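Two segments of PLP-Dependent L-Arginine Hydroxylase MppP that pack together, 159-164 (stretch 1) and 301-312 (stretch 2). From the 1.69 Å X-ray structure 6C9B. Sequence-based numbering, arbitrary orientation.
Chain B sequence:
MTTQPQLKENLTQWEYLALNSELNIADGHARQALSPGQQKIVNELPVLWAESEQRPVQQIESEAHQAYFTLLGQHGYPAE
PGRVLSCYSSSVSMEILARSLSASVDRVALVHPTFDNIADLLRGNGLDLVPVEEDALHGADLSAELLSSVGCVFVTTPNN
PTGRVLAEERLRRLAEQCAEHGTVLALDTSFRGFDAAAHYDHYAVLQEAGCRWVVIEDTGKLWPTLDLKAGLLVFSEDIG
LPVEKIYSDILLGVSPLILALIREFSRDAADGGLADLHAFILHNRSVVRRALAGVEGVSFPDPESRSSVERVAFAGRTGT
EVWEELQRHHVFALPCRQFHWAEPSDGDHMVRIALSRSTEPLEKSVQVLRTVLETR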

# COMPACT_ATOMS: atom_id res chain seq x y z
N ASN B 159 -15.83 16.21 -4.28
CA ASN B 159 -14.49 16.70 -4.00
C ASN B 159 -14.22 16.65 -2.50
O ASN B 159 -15.13 16.76 -1.67
CB ASN B 159 -14.28 18.11 -4.52
CG ASN B 159 -12.79 18.49 -4.63
OD1 ASN B 159 -11.87 17.62 -4.53
ND2 ASN B 159 -12.53 19.76 -4.86
N ASN B 160 -12.97 16.45 -2.19
CA ASN B 160 -12.40 16.58 -0.85
C ASN B 160 -11.50 17.78 -0.95
O ASN B 160 -10.49 17.72 -1.67
CB ASN B 160 -11.61 15.32 -0.50
CG ASN B 160 -10.98 15.37 0.85
OD1 ASN B 160 -11.08 16.37 1.58
ND2 ASN B 160 -10.38 14.27 1.23
N PRO B 161 -11.78 18.91 -0.29
CA PRO B 161 -12.59 19.06 0.92
C PRO B 161 -13.98 19.66 0.79
O PRO B 161 -14.69 19.84 1.78
CB PRO B 161 -11.70 19.99 1.76
CG PRO B 161 -11.14 20.92 0.73
CD PRO B 161 -10.87 20.05 -0.48
N THR B 162 -14.41 19.98 -0.42
CA THR B 162 -15.56 20.85 -0.58
C THR B 162 -16.88 20.10 -0.68
O THR B 162 -17.94 20.74 -0.56
CB THR B 162 -15.43 21.67 -1.86
OG1 THR B 162 -15.56 20.78 -2.97
CG2 THR B 162 -14.10 22.44 -1.91
N GLY B 163 -16.85 18.80 -0.94
CA GLY B 163 -18.06 18.03 -1.18
C GLY B 163 -18.73 18.25 -2.52
O GLY B 163 -19.80 17.68 -2.76
N ARG B 164 -18.18 19.09 -3.38
CA ARG B 164 -18.87 19.44 -4.61
C ARG B 164 -18.91 18.23 -5.52
O ARG B 164 -17.90 17.57 -5.73
CB ARG B 164 -18.15 20.60 -5.28
CG ARG B 164 -18.99 21.40 -6.26
CD ARG B 164 -18.82 22.90 -6.01
NE ARG B 164 -19.25 23.68 -7.17
CZ ARG B 164 -18.76 24.87 -7.51
NH1 ARG B 164 -17.81 25.46 -6.79
NH2 ARG B 164 -19.22 25.47 -8.60
N PRO B 301 -18.17 27.44 4.07
CA PRO B 301 -18.05 27.67 2.62
C PRO B 301 -18.83 26.70 1.76
O PRO B 301 -19.11 27.03 0.60
CB PRO B 301 -16.55 27.55 2.36
CG PRO B 301 -15.93 27.06 3.58
CD PRO B 301 -16.86 27.28 4.73
N ASP B 302 -19.20 25.52 2.27
CA ASP B 302 -19.85 24.48 1.48
C ASP B 302 -21.21 24.14 2.06
O ASP B 302 -21.41 23.06 2.63
CB ASP B 302 -18.94 23.25 1.43
CG ASP B 302 -17.50 23.61 1.14
OD1 ASP B 302 -17.27 24.33 0.14
OD2 ASP B 302 -16.60 23.21 1.91
N PRO B 303 -22.19 25.04 1.93
CA PRO B 303 -23.46 24.83 2.64
C PRO B 303 -24.18 23.56 2.24
O PRO B 303 -24.89 22.99 3.07
CB PRO B 303 -24.30 26.08 2.28
CG PRO B 303 -23.59 26.74 1.13
CD PRO B 303 -22.14 26.36 1.27
N GLU B 304 -24.00 23.09 1.00
CA GLU B 304 -24.72 21.92 0.49
C GLU B 304 -23.92 20.62 0.59
O GLU B 304 -24.41 19.58 0.14
CB GLU B 304 -25.11 22.15 -0.98
CG GLU B 304 -25.98 23.37 -1.21
CD GLU B 304 -27.37 23.22 -0.60
OE1 GLU B 304 -28.34 23.08 -1.37
OE2 GLU B 304 -27.47 23.24 0.64
N SER B 305 -22.72 20.65 1.15
CA SER B 305 -21.91 19.42 1.19
C SER B 305 -22.59 18.34 2.01
O SER B 305 -23.20 18.61 3.06
CB SER B 305 -20.54 19.70 1.79
OG SER B 305 -19.75 18.51 1.76
N ARG B 306 -22.48 17.11 1.53
CA ARG B 306 -22.88 15.92 2.28
C ARG B 306 -21.70 15.01 2.60
O ARG B 306 -21.90 13.89 3.07
CB ARG B 306 -23.95 15.17 1.49
CG ARG B 306 -25.17 16.05 1.24
CD ARG B 306 -26.29 15.36 0.53
NE ARG B 306 -27.53 15.58 1.25
CZ ARG B 306 -28.74 15.53 0.71
NH1 ARG B 306 -28.88 15.28 -0.59
NH2 ARG B 306 -29.82 15.75 1.46
N SER B 307 -20.47 15.48 2.39
CA SER B 307 -19.33 14.63 2.63
C SER B 307 -19.01 14.56 4.12
O SER B 307 -19.56 15.30 4.95
CB SER B 307 -18.12 15.14 1.85
OG SER B 307 -17.44 16.10 2.62
N SER B 308 -18.08 13.68 4.46
CA SER B 308 -17.74 13.40 5.85
C SER B 308 -16.70 14.34 6.41
O SER B 308 -16.17 14.09 7.49
CB SER B 308 -17.23 11.97 6.00
OG SER B 308 -16.04 11.79 5.23
N VAL B 309 -16.37 15.41 5.70
CA VAL B 309 -15.51 16.45 6.23
C VAL B 309 -16.20 17.80 6.02
O VAL B 309 -17.04 17.96 5.13
CB VAL B 309 -14.11 16.42 5.58
CG1 VAL B 309 -13.43 15.08 5.84
CG2 VAL B 309 -14.21 16.67 4.03
N GLU B 310 -15.82 18.77 6.85
CA GLU B 310 -16.50 20.06 6.86
C GLU B 310 -15.48 21.18 6.98
O GLU B 310 -14.74 21.25 7.96
CB GLU B 310 -17.51 20.13 8.03
CG GLU B 310 -18.21 21.45 8.23
CD GLU B 310 -19.33 21.71 7.22
OE1 GLU B 310 -19.51 20.94 6.26
OE2 GLU B 310 -20.04 22.72 7.40
N ARG B 311 -15.51 22.11 6.03
CA ARG B 311 -14.69 23.32 6.10
C ARG B 311 -15.40 24.39 6.91
O ARG B 311 -16.61 24.58 6.81
CB ARG B 311 -14.40 23.88 4.71
CG ARG B 311 -13.59 22.95 3.81
CD ARG B 311 -13.00 23.72 2.65
NE ARG B 311 -14.03 24.23 1.74
CZ ARG B 311 -13.76 25.00 0.69
NH1 ARG B 311 -12.52 25.36 0.46
NH2 ARG B 311 -14.74 25.43 -0.10
N VAL B 312 -14.62 25.10 7.72
CA VAL B 312 -15.10 26.24 8.48
C VAL B 312 -14.17 27.42 8.19
O VAL B 312 -12.94 27.27 8.24
CB VAL B 312 -15.15 25.93 9.99
CG1 VAL B 312 -13.81 25.57 10.51
CG2 VAL B 312 -15.70 27.12 10.76
O HOH W 1 -17.24 19.03 2.62
O HOH W 2 -21.18 16.24 -0.91

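What joins the two stretches if no direct hydrogen bond passes between them? Two waters do much of the polar work. Water 1 lies 2.8 Å from P161 O and 2.7 Å from V309 O, within hydrogen-bonding reach of both carbonyls, so one molecule connects two backbone acceptors that could not bond to each other. It also hydrogen-bonds to S305 OG at 2.7 Å and S307 OG at 2.9 Å; serine suits both places because a short hydroxyl can meet the water while the chain stays close. Water 2 is a simpler bridge, donating to G163 O at 2.7 Å and accepting from R306 N at 2.9 Å.

Where do the stretches touch without water? The contact is mostly van der Waals packing and buries 354 Å², both sides summed. P161, preceded by a cis peptide bond, sets its ring against the arginine side chain, with P161 CG 3.9 Å from R311 CD. V309, in the strand, points toward stretch 1; its CG2 lies 3.9 Å from P161 O and 4.0 Å from N160 OD1, an amide oxygen that is hydrogen-bonded elsewhere in the structure. T162 O approaches D302 CB at 3.4 Å and S305 CB at 3.7 Å.

How is a charged arginine accommodated against this surface? R311 is paired within its own stretch: its NE donates to D302 OD2 and its NH2 to D302 OD1, both at 2.8 Å, a two-pronged salt bridge that links the strand to the start of the D302 to S305 type I turn. With its charge met by the aspartate, the guanidinium offers one face to the methyl of T162, whose CG2 lies 3.6 Å from R311 NH2. The threonine thus serves two ends, since its OG1 accepts a 3.1 Å hydrogen bond from R164 N while its methyl packs across the contact.

Why is there a glycine where the CA atoms come closest? The CA atoms of G163 and S305 are 4.7 Å apart, and G163 CA is 3.4 Å from S305 OG. An ideally placed CB on G163 would point toward stretch 2 and fall 2.0 Å from S305 OG, a clash, and the positive phi of 74° by itself favours glycine. The loop is held in shape by G163 N donating to N159 O at 2.8 Å and N159 N to R164 O at 2.9 Å. Opposite the glycine, S305 OG accepts from S307 N at 3.2 Å, which helps fix the hydroxyl that G163 CA packs against.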